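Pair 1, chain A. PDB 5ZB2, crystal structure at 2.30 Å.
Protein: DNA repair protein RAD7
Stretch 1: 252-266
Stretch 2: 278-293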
# COMPACT_ATOMS: atom_id res chain seq x y z
N SER A 252 -18.06 -3.78 -49.40
CA SER A 252 -16.68 -3.91 -49.87
C SER A 252 -15.85 -4.72 -48.88
O SER A 252 -15.07 -5.60 -49.28
CB SER A 252 -16.07 -2.53 -50.09
OG SER A 252 -14.70 -2.64 -50.40
N MET A 253 -15.99 -4.42 -47.59
CA MET A 253 -15.29 -5.21 -46.57
C MET A 253 -15.70 -6.67 -46.65
O MET A 253 -14.88 -7.57 -46.43
CB MET A 253 -15.59 -4.64 -45.18
CG MET A 253 -14.82 -5.31 -44.06
SD MET A 253 -15.62 -6.77 -43.37
CE MET A 253 -16.95 -6.02 -42.43
N ILE A 254 -16.97 -6.93 -46.97
CA ILE A 254 -17.47 -8.30 -47.03
C ILE A 254 -16.94 -9.01 -48.27
O ILE A 254 -16.49 -10.16 -48.21
CB ILE A 254 -19.01 -8.32 -47.00
CG1 ILE A 254 -19.55 -7.58 -45.77
CG2 ILE A 254 -19.53 -9.76 -47.05
CD1 ILE A 254 -19.20 -8.21 -44.44
N ILE A 255 -17.01 -8.33 -49.42
CA ILE A 255 -16.64 -8.96 -50.68
C ILE A 255 -15.13 -9.04 -50.83
O ILE A 255 -14.58 -10.09 -51.18
CB ILE A 255 -17.28 -8.20 -51.86
CG1 ILE A 255 -18.81 -8.14 -51.69
CG2 ILE A 255 -16.91 -8.83 -53.19
CD1 ILE A 255 -19.48 -9.49 -51.59
N ASN A 256 -14.43 -7.94 -50.57
CA ASN A 256 -13.00 -7.86 -50.81
C ASN A 256 -12.16 -8.22 -49.60
O ASN A 256 -10.94 -8.37 -49.74
CB ASN A 256 -12.64 -6.44 -51.28
CG ASN A 256 -13.45 -6.01 -52.48
OD1 ASN A 256 -14.15 -5.00 -52.45
ND2 ASN A 256 -13.35 -6.77 -53.56
N GLY A 257 -12.76 -8.36 -48.42
CA GLY A 257 -12.03 -8.70 -47.21
C GLY A 257 -12.34 -10.07 -46.66
O GLY A 257 -11.51 -10.98 -46.73
N LEU A 258 -13.54 -10.24 -46.11
CA LEU A 258 -13.91 -11.52 -45.49
C LEU A 258 -13.87 -12.66 -46.51
O LEU A 258 -13.24 -13.70 -46.26
CB LEU A 258 -15.30 -11.43 -44.86
CG LEU A 258 -15.43 -10.63 -43.56
CD1 LEU A 258 -16.88 -10.62 -43.12
CD2 LEU A 258 -14.54 -11.19 -42.47
N THR A 259 -14.55 -12.49 -47.64
CA THR A 259 -14.62 -13.59 -48.60
C THR A 259 -13.26 -13.90 -49.20
O THR A 259 -12.97 -15.06 -49.52
CB THR A 259 -15.61 -13.25 -49.71
OG1 THR A 259 -16.88 -12.90 -49.13
CG2 THR A 259 -15.80 -14.45 -50.63
N ALA A 260 -12.40 -12.89 -49.35
CA ALA A 260 -11.09 -13.11 -49.94
C ALA A 260 -10.17 -13.90 -49.02
O ALA A 260 -9.46 -14.80 -49.47
CB ALA A 260 -10.45 -11.77 -50.29
N PHE A 261 -10.19 -13.60 -47.72
CA PHE A 261 -9.12 -14.02 -46.83
C PHE A 261 -9.55 -14.93 -45.69
O PHE A 261 -8.69 -15.32 -44.88
CB PHE A 261 -8.42 -12.78 -46.24
CG PHE A 261 -7.83 -11.88 -47.27
CD1 PHE A 261 -6.80 -12.32 -48.09
CD2 PHE A 261 -8.29 -10.58 -47.42
CE1 PHE A 261 -6.25 -11.48 -49.04
CE2 PHE A 261 -7.74 -9.74 -48.37
CZ PHE A 261 -6.72 -10.19 -49.18
N ILE A 262 -10.82 -15.30 -45.59
CA ILE A 262 -11.25 -16.28 -44.59
C ILE A 262 -11.25 -17.65 -45.25
O ILE A 262 -11.89 -17.83 -46.30
CB ILE A 262 -12.64 -15.94 -44.02
CG1 ILE A 262 -12.63 -14.59 -43.30
CG2 ILE A 262 -13.12 -17.04 -43.08
CD1 ILE A 262 -11.80 -14.55 -42.02
N PRO A 263 -10.56 -18.65 -44.69
CA PRO A 263 -10.53 -19.96 -45.34
C PRO A 263 -11.88 -20.65 -45.30
O PRO A 263 -12.69 -20.44 -44.39
CB PRO A 263 -9.49 -20.74 -44.52
CG PRO A 263 -9.52 -20.09 -43.18
CD PRO A 263 -9.81 -18.64 -43.43
N GLU A 264 -12.11 -21.49 -46.32
CA GLU A 264 -13.39 -22.20 -46.42
C GLU A 264 -13.63 -23.07 -45.19
O GLU A 264 -14.76 -23.17 -44.71
CB GLU A 264 -13.41 -23.05 -47.69
CG GLU A 264 -12.98 -22.30 -48.95
CD GLU A 264 -13.26 -23.07 -50.22
OE1 GLU A 264 -14.25 -22.74 -50.92
OE2 GLU A 264 -12.51 -24.02 -50.53
N LYS A 265 -12.58 -23.71 -44.68
CA LYS A 265 -12.62 -24.37 -43.38
C LYS A 265 -12.42 -23.28 -42.34
O LYS A 265 -11.33 -23.07 -41.80
CB LYS A 265 -11.56 -25.46 -43.28
CG LYS A 265 -11.46 -26.37 -44.50
CD LYS A 265 -12.76 -27.09 -44.77
CE LYS A 265 -12.65 -27.97 -46.01
NZ LYS A 265 -13.94 -28.64 -46.32
N CYS A 266 -13.49 -22.56 -42.06
CA CYS A 266 -13.39 -21.34 -41.27
C CYS A 266 -13.31 -21.67 -39.79
O CYS A 266 -14.21 -22.32 -39.25
CB CYS A 266 -14.59 -20.44 -41.53
SG CYS A 266 -14.54 -18.93 -40.59
N GLN A 278 -24.94 -0.46 -43.45
CA GLN A 278 -24.64 -0.45 -44.88
C GLN A 278 -24.37 -1.84 -45.45
O GLN A 278 -24.38 -2.00 -46.67
CB GLN A 278 -23.44 0.47 -45.17
CG GLN A 278 -23.74 1.95 -44.97
CD GLN A 278 -22.67 2.85 -45.53
OE1 GLN A 278 -22.68 3.19 -46.72
NE2 GLN A 278 -21.73 3.26 -44.68
N ILE A 279 -24.16 -2.84 -44.59
CA ILE A 279 -23.95 -4.20 -45.06
C ILE A 279 -25.29 -4.80 -45.49
O ILE A 279 -26.28 -4.74 -44.75
CB ILE A 279 -23.29 -5.04 -43.96
CG1 ILE A 279 -21.90 -4.47 -43.66
CG2 ILE A 279 -23.21 -6.51 -44.37
CD1 ILE A 279 -21.10 -5.24 -42.62
N THR A 280 -25.32 -5.39 -46.68
CA THR A 280 -26.55 -5.90 -47.27
C THR A 280 -26.72 -7.39 -47.02
O THR A 280 -25.77 -8.11 -46.70
CB THR A 280 -26.57 -5.64 -48.78
OG1 THR A 280 -25.59 -6.46 -49.42
CG2 THR A 280 -26.29 -4.17 -49.08
N THR A 281 -27.96 -7.84 -47.18
CA THR A 281 -28.26 -9.27 -47.12
C THR A 281 -27.47 -10.04 -48.18
O THR A 281 -27.02 -11.16 -47.94
CB THR A 281 -29.76 -9.49 -47.31
OG1 THR A 281 -30.48 -8.68 -46.37
CG2 THR A 281 -30.13 -10.95 -47.12
N ASP A 282 -27.31 -9.44 -49.36
CA ASP A 282 -26.67 -10.13 -50.47
C ASP A 282 -25.21 -10.46 -50.16
O ASP A 282 -24.77 -11.60 -50.37
CB ASP A 282 -26.77 -9.27 -51.73
CG ASP A 282 -28.21 -8.99 -52.13
OD1 ASP A 282 -29.04 -9.92 -52.02
OD2 ASP A 282 -28.50 -7.86 -52.55
N SER A 283 -24.46 -9.49 -49.65
CA SER A 283 -23.03 -9.72 -49.43
C SER A 283 -22.81 -10.83 -48.41
O SER A 283 -21.94 -11.69 -48.60
CB SER A 283 -22.35 -8.42 -48.98
OG SER A 283 -22.74 -8.05 -47.67
N LEU A 284 -23.59 -10.84 -47.32
CA LEU A 284 -23.39 -11.85 -46.29
C LEU A 284 -23.84 -13.23 -46.77
O LEU A 284 -23.21 -14.24 -46.44
CB LEU A 284 -24.12 -11.46 -45.01
CG LEU A 284 -23.52 -10.29 -44.22
CD1 LEU A 284 -24.28 -10.09 -42.92
CD2 LEU A 284 -22.03 -10.48 -43.92
N SER A 285 -24.93 -13.29 -47.54
CA SER A 285 -25.32 -14.56 -48.14
C SER A 285 -24.20 -15.08 -49.04
O SER A 285 -23.82 -16.25 -48.98
CB SER A 285 -26.61 -14.40 -48.94
OG SER A 285 -27.70 -14.11 -48.09
N TYR A 286 -23.66 -14.19 -49.88
CA TYR A 286 -22.55 -14.56 -50.76
C TYR A 286 -21.38 -15.12 -49.97
O TYR A 286 -20.78 -16.13 -50.36
CB TYR A 286 -22.14 -13.32 -51.57
CG TYR A 286 -20.83 -13.40 -52.32
CD1 TYR A 286 -20.76 -13.99 -53.58
CD2 TYR A 286 -19.68 -12.84 -51.79
CE1 TYR A 286 -19.57 -14.03 -54.28
CE2 TYR A 286 -18.48 -12.88 -52.49
CZ TYR A 286 -18.44 -13.48 -53.73
OH TYR A 286 -17.26 -13.53 -54.42
N PHE A 287 -21.07 -14.51 -48.82
CA PHE A 287 -19.92 -14.93 -48.04
C PHE A 287 -20.19 -16.24 -47.31
O PHE A 287 -19.33 -17.13 -47.28
CB PHE A 287 -19.54 -13.83 -47.04
CG PHE A 287 -18.57 -14.28 -46.00
CD1 PHE A 287 -17.27 -14.61 -46.35
CD2 PHE A 287 -18.95 -14.35 -44.67
CE1 PHE A 287 -16.37 -15.02 -45.38
CE2 PHE A 287 -18.05 -14.76 -43.70
CZ PHE A 287 -16.76 -15.10 -44.06
N PHE A 288 -21.37 -16.38 -46.70
CA PHE A 288 -21.65 -17.56 -45.91
C PHE A 288 -21.73 -18.82 -46.76
O PHE A 288 -21.35 -19.91 -46.30
CB PHE A 288 -22.95 -17.38 -45.12
CG PHE A 288 -22.84 -16.42 -43.96
CD1 PHE A 288 -21.68 -16.35 -43.19
CD2 PHE A 288 -23.89 -15.59 -43.63
CE1 PHE A 288 -21.58 -15.47 -42.13
CE2 PHE A 288 -23.80 -14.70 -42.57
CZ PHE A 288 -22.65 -14.64 -41.82
N SER A 289 -22.22 -18.72 -48.00
CA SER A 289 -22.30 -19.90 -48.84
C SER A 289 -20.92 -20.42 -49.24
O SER A 289 -20.79 -21.59 -49.58
CB SER A 289 -23.13 -19.62 -50.09
OG SER A 289 -22.42 -18.78 -50.99
N LYS A 290 -19.89 -19.57 -49.18
CA LYS A 290 -18.55 -19.98 -49.57
C LYS A 290 -17.85 -20.77 -48.47
O LYS A 290 -17.09 -21.70 -48.77
CB LYS A 290 -17.72 -18.76 -49.96
CG LYS A 290 -16.28 -19.08 -50.29
CD LYS A 290 -15.49 -17.82 -50.56
CE LYS A 290 -14.10 -18.13 -51.08
NZ LYS A 290 -13.28 -18.89 -50.10
N VAL A 291 -18.08 -20.42 -47.21
CA VAL A 291 -17.29 -20.95 -46.11
C VAL A 291 -18.15 -21.89 -45.27
O VAL A 291 -19.38 -21.89 -45.34
CB VAL A 291 -16.70 -19.83 -45.24
CG1 VAL A 291 -15.85 -18.89 -46.08
CG2 VAL A 291 -17.81 -19.05 -44.52
N GLU A 292 -17.47 -22.70 -44.47
CA GLU A 292 -18.11 -23.61 -43.52
C GLU A 292 -17.83 -23.10 -42.11
O GLU A 292 -16.67 -23.00 -41.70
CB GLU A 292 -17.60 -25.04 -43.70
CG GLU A 292 -17.91 -25.64 -45.05
CD GLU A 292 -17.43 -27.07 -45.18
OE1 GLU A 292 -16.76 -27.56 -44.25
OE2 GLU A 292 -17.72 -27.71 -46.22
N LEU A 293 -18.89 -22.80 -41.37
CA LEU A 293 -18.77 -22.23 -40.04
C LEU A 293 -19.13 -23.26 -38.97
O LEU A 293 -20.00 -23.01 -38.13
CB LEU A 293 -19.65 -21.00 -39.91
CG LEU A 293 -19.30 -19.88 -40.90
CD1 LEU A 293 -20.43 -18.88 -41.02
CD2 LEU A 293 -18.02 -19.20 -40.47
O HOH W 1 -10.56 -18.63 -49.07

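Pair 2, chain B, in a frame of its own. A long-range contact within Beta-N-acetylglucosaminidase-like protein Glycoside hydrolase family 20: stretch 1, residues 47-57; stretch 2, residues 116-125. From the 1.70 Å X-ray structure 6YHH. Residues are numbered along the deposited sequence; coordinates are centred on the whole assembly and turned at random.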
# COMPACT_ATOMS: atom_id res chain seq x y z
N ARG B 47 -3.26 3.45 -19.10
CA ARG B 47 -2.43 2.78 -18.05
C ARG B 47 -1.23 2.11 -18.66
O ARG B 47 -0.19 2.16 -18.10
CB ARG B 47 -3.30 1.80 -17.28
CG ARG B 47 -4.32 2.49 -16.41
CD ARG B 47 -5.16 1.58 -15.56
NE ARG B 47 -6.07 0.68 -16.28
CZ ARG B 47 -7.31 1.04 -16.61
NH1 ARG B 47 -7.78 2.25 -16.26
NH2 ARG B 47 -8.05 0.19 -17.26
N PHE B 48 -1.36 1.51 -19.83
CA PHE B 48 -0.24 0.93 -20.55
C PHE B 48 0.90 1.96 -20.73
O PHE B 48 2.07 1.74 -20.47
CB PHE B 48 -0.69 0.31 -21.90
CG PHE B 48 0.45 0.11 -22.86
CD1 PHE B 48 1.29 -0.99 -22.84
CD2 PHE B 48 0.72 1.09 -23.79
CE1 PHE B 48 2.33 -1.14 -23.75
CE2 PHE B 48 1.80 0.97 -24.66
CZ PHE B 48 2.61 -0.12 -24.67
N LEU B 49 0.50 3.12 -21.24
CA LEU B 49 1.45 4.20 -21.53
C LEU B 49 2.12 4.70 -20.25
O LEU B 49 3.33 4.87 -20.20
CB LEU B 49 0.74 5.31 -22.28
CG LEU B 49 1.64 6.40 -22.84
CD1 LEU B 49 2.51 5.78 -23.89
CD2 LEU B 49 0.83 7.53 -23.46
N ARG B 50 1.32 4.91 -19.20
CA ARG B 50 1.85 5.27 -17.90
C ARG B 50 2.83 4.24 -17.38
O ARG B 50 3.93 4.58 -16.91
CB ARG B 50 0.76 5.51 -16.87
CG ARG B 50 -0.22 6.65 -17.14
CD ARG B 50 0.50 8.02 -16.98
NE ARG B 50 1.23 8.43 -18.15
CZ ARG B 50 0.70 8.95 -19.27
NH1 ARG B 50 -0.64 9.04 -19.39
NH2 ARG B 50 1.50 9.31 -20.24
N ARG B 51 2.47 2.95 -17.50
CA ARG B 51 3.36 1.92 -17.01
C ARG B 51 4.67 1.86 -17.82
O ARG B 51 5.77 1.76 -17.27
CB ARG B 51 2.67 0.57 -17.01
CG ARG B 51 1.58 0.49 -15.98
CD ARG B 51 0.58 -0.61 -16.23
NE ARG B 51 1.13 -1.92 -16.19
CZ ARG B 51 0.54 -3.01 -16.70
NH1 ARG B 51 -0.56 -2.90 -17.40
NH2 ARG B 51 1.11 -4.21 -16.53
N LEU B 52 4.54 1.93 -19.12
CA LEU B 52 5.72 1.94 -19.97
C LEU B 52 6.66 3.09 -19.67
O LEU B 52 7.86 2.91 -19.62
CB LEU B 52 5.26 1.98 -21.45
CG LEU B 52 6.36 1.90 -22.47
CD1 LEU B 52 7.21 0.62 -22.32
CD2 LEU B 52 5.83 2.03 -23.89
N ASP B 53 6.09 4.27 -19.46
CA ASP B 53 6.88 5.45 -19.11
C ASP B 53 7.56 5.26 -17.78
O ASP B 53 8.73 5.63 -17.58
CB ASP B 53 6.00 6.70 -19.09
CG ASP B 53 6.76 7.99 -19.57
OD1 ASP B 53 7.95 7.95 -19.86
OD2 ASP B 53 6.03 8.99 -19.66
N GLY B 54 6.85 4.66 -16.82
CA GLY B 54 7.48 4.42 -15.52
C GLY B 54 8.72 3.53 -15.60
O GLY B 54 9.65 3.64 -14.82
N ARG B 55 8.72 2.60 -16.55
CA ARG B 55 9.85 1.72 -16.71
C ARG B 55 11.01 2.30 -17.49
O ARG B 55 12.15 1.78 -17.39
CB ARG B 55 9.40 0.45 -17.45
CG ARG B 55 8.32 -0.36 -16.82
CD ARG B 55 8.08 -1.65 -17.52
NE ARG B 55 6.90 -2.31 -17.02
CZ ARG B 55 6.46 -3.50 -17.41
NH1 ARG B 55 7.23 -4.23 -18.22
NH2 ARG B 55 5.36 -3.99 -16.90
N THR B 56 10.75 3.33 -18.27
CA THR B 56 11.70 3.86 -19.25
C THR B 56 12.17 5.27 -19.07
O THR B 56 13.26 5.64 -19.62
CB THR B 56 11.15 3.76 -20.67
OG1 THR B 56 9.91 4.48 -20.84
CG2 THR B 56 10.95 2.33 -21.05
N GLY B 57 11.35 6.10 -18.39
CA GLY B 57 11.81 7.46 -18.08
C GLY B 57 11.86 8.34 -19.33
O GLY B 57 12.64 9.34 -19.34
N GLY B 116 -3.10 -7.95 -25.24
CA GLY B 116 -1.91 -7.69 -26.03
C GLY B 116 -1.04 -6.62 -25.49
O GLY B 116 0.19 -6.66 -25.67
N LEU B 117 -1.65 -5.62 -24.83
CA LEU B 117 -0.83 -4.61 -24.20
C LEU B 117 0.07 -5.19 -23.09
O LEU B 117 1.21 -4.78 -22.90
CB LEU B 117 -1.72 -3.52 -23.61
CG LEU B 117 -2.51 -2.64 -24.61
CD1 LEU B 117 -3.48 -1.79 -23.78
CD2 LEU B 117 -1.54 -1.89 -25.47
N GLU B 118 -0.44 -6.21 -22.39
CA GLU B 118 0.36 -6.89 -21.35
C GLU B 118 1.50 -7.66 -21.95
O GLU B 118 2.60 -7.64 -21.45
CB GLU B 118 -0.48 -7.81 -20.50
CG GLU B 118 -1.60 -7.06 -19.77
CD GLU B 118 -1.10 -6.05 -18.73
OE1 GLU B 118 0.09 -6.09 -18.32
OE2 GLU B 118 -2.00 -5.27 -18.28
N THR B 119 1.26 -8.32 -23.07
CA THR B 119 2.34 -9.01 -23.76
C THR B 119 3.39 -8.04 -24.22
O THR B 119 4.62 -8.33 -24.13
CB THR B 119 1.79 -9.84 -24.95
OG1 THR B 119 0.76 -10.66 -24.49
CG2 THR B 119 2.87 -10.67 -25.57
N LEU B 120 2.95 -6.94 -24.84
CA LEU B 120 3.88 -5.87 -25.27
C LEU B 120 4.79 -5.38 -24.14
O LEU B 120 6.00 -5.24 -24.31
CB LEU B 120 3.12 -4.72 -25.99
CG LEU B 120 4.03 -3.69 -26.64
CD1 LEU B 120 5.13 -4.20 -27.51
CD2 LEU B 120 3.16 -2.66 -27.32
N LEU B 121 4.23 -5.10 -22.96
CA LEU B 121 5.09 -4.72 -21.83
C LEU B 121 6.12 -5.76 -21.52
O LEU B 121 7.27 -5.43 -21.18
CB LEU B 121 4.21 -4.45 -20.62
CG LEU B 121 3.41 -3.16 -20.70
CD1 LEU B 121 2.38 -3.11 -19.58
CD2 LEU B 121 4.34 -1.94 -20.68
N GLN B 122 5.72 -7.04 -21.63
CA GLN B 122 6.69 -8.12 -21.34
C GLN B 122 7.72 -8.28 -22.37
O GLN B 122 8.82 -8.79 -22.05
CB GLN B 122 5.94 -9.42 -21.13
CG GLN B 122 5.07 -9.45 -19.87
CD GLN B 122 4.37 -10.79 -19.69
OE1 GLN B 122 4.22 -11.57 -20.64
NE2 GLN B 122 3.87 -11.05 -18.46
N LEU B 123 7.46 -7.75 -23.57
CA LEU B 123 8.45 -7.84 -24.63
C LEU B 123 9.54 -6.80 -24.55
O LEU B 123 10.58 -6.90 -25.23
CB LEU B 123 7.79 -7.68 -26.01
CG LEU B 123 7.27 -8.81 -26.85
CD1 LEU B 123 6.88 -8.18 -28.23
CD2 LEU B 123 8.31 -9.95 -27.04
N LEU B 124 9.33 -5.78 -23.72
CA LEU B 124 10.35 -4.69 -23.51
C LEU B 124 11.67 -5.19 -23.15
O LEU B 124 11.81 -6.02 -22.21
CB LEU B 124 9.85 -3.70 -22.46
CG LEU B 124 10.71 -2.42 -22.32
CD1 LEU B 124 10.66 -1.56 -23.55
CD2 LEU B 124 10.25 -1.75 -21.01
N GLN B 125 12.68 -4.75 -23.89
CA GLN B 125 14.07 -5.07 -23.66
C GLN B 125 14.85 -3.77 -23.49
O GLN B 125 14.35 -2.67 -23.76
CB GLN B 125 14.68 -5.87 -24.84
CG GLN B 125 13.89 -7.11 -25.22
CD GLN B 125 13.72 -8.14 -24.15
OE1 GLN B 125 12.59 -8.73 -23.98
NE2 GLN B 125 14.80 -8.50 -23.53

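The sharpest difference lies where Leu A258 and Leu A284 of pair 1 match Arg B51 and Glu B118 of pair 2. In pair 2 these positions carry a salt bridge. Arg B51 NH1 donates to Glu B118 OE2 at 2.9 Å, and Arg B51 NH2 donates to Glu B118 OE1 at 2.8 Å. The two groups meet end to end, so both carboxylate oxygens are used. In pair 1 the same two positions are leucines, and each packs on a different partner. Leu A258 CB lies over one face of the Phe A287 ring, 4.0 Å from its centroid. Leu A284 CD2 meets Ile A254 CD1 at 3.7 Å.

The shared geometry is two helices running side by side in nearly the same direction. The angle between them is 16° in pair 1 and 9° in pair 2. The axes approach to 9.3 Å in pair 1 and 10.7 Å in pair 2. Fourteen central residues superpose with an RMSD of 0.9 Å. The first helix is not regular in pair 1. It has a wider pi-type turn at 253-258, where Leu A258 N donates to Met A253 O at 3.0 Å. The matching follows this: Ile A254 pairs with Phe B48, Asn A256 pairs with Leu B49, and Ile A255 has no counterpart.

The central position of the second helix is Phe A287 in pair 1 and Leu B121 in pair 2. Both point toward the first helix. Phe A287 offers a flat ring. Leu A258 covers a face, while Thr A259 OG1 and Ile A262 CB lie at the edge. Thr A259 OG1 is 3.3 Å from Phe A287 CD1, but its hydrogen bond goes to Ile A254 O at 2.9 Å, within its own helix. Leu B121 instead is a knob held among Phe B48, Arg B51, Leu B52 and Arg B55. Leu B121 CD1 lies over a face of the Arg B51 guanidinium, 3.4 Å from Arg B51 CZ. Its CD2 lies over a face of the Arg B55 guanidinium.

In pair 1 the rings, Phe A287 and Tyr A286, come from the second helix; in pair 2 the ring, Phe B48, comes from the first. Phe B48 receives Leu B117 CD2 over one face, 4.0 Å from the ring centroid. In pair 1 the matching residues are Ile A254 and the small Ser A283. Ile A254 CG2 reaches Ser A283 CB at 3.7 Å.

At Lys A290 and Leu B124 the ends also differ. The aliphatic part of Lys A290 packs on Thr A259, with Lys A290 CD 3.4 Å from Thr A259 CG2. Leu B124 CD2 meets Leu B52 CD1 at 4.1 Å.

Pair 1 then continues past its helices. Glu A292 N donates to Glu A264 O at 2.8 Å, and Cys A266 N donates to Glu A292 O at 3.2 Å. These bonds join the two stretches in a single beta bridge, Lys A265 with Glu A292. The buried surface is 909 Å² in pair 1 and 528 Å² in pair 2.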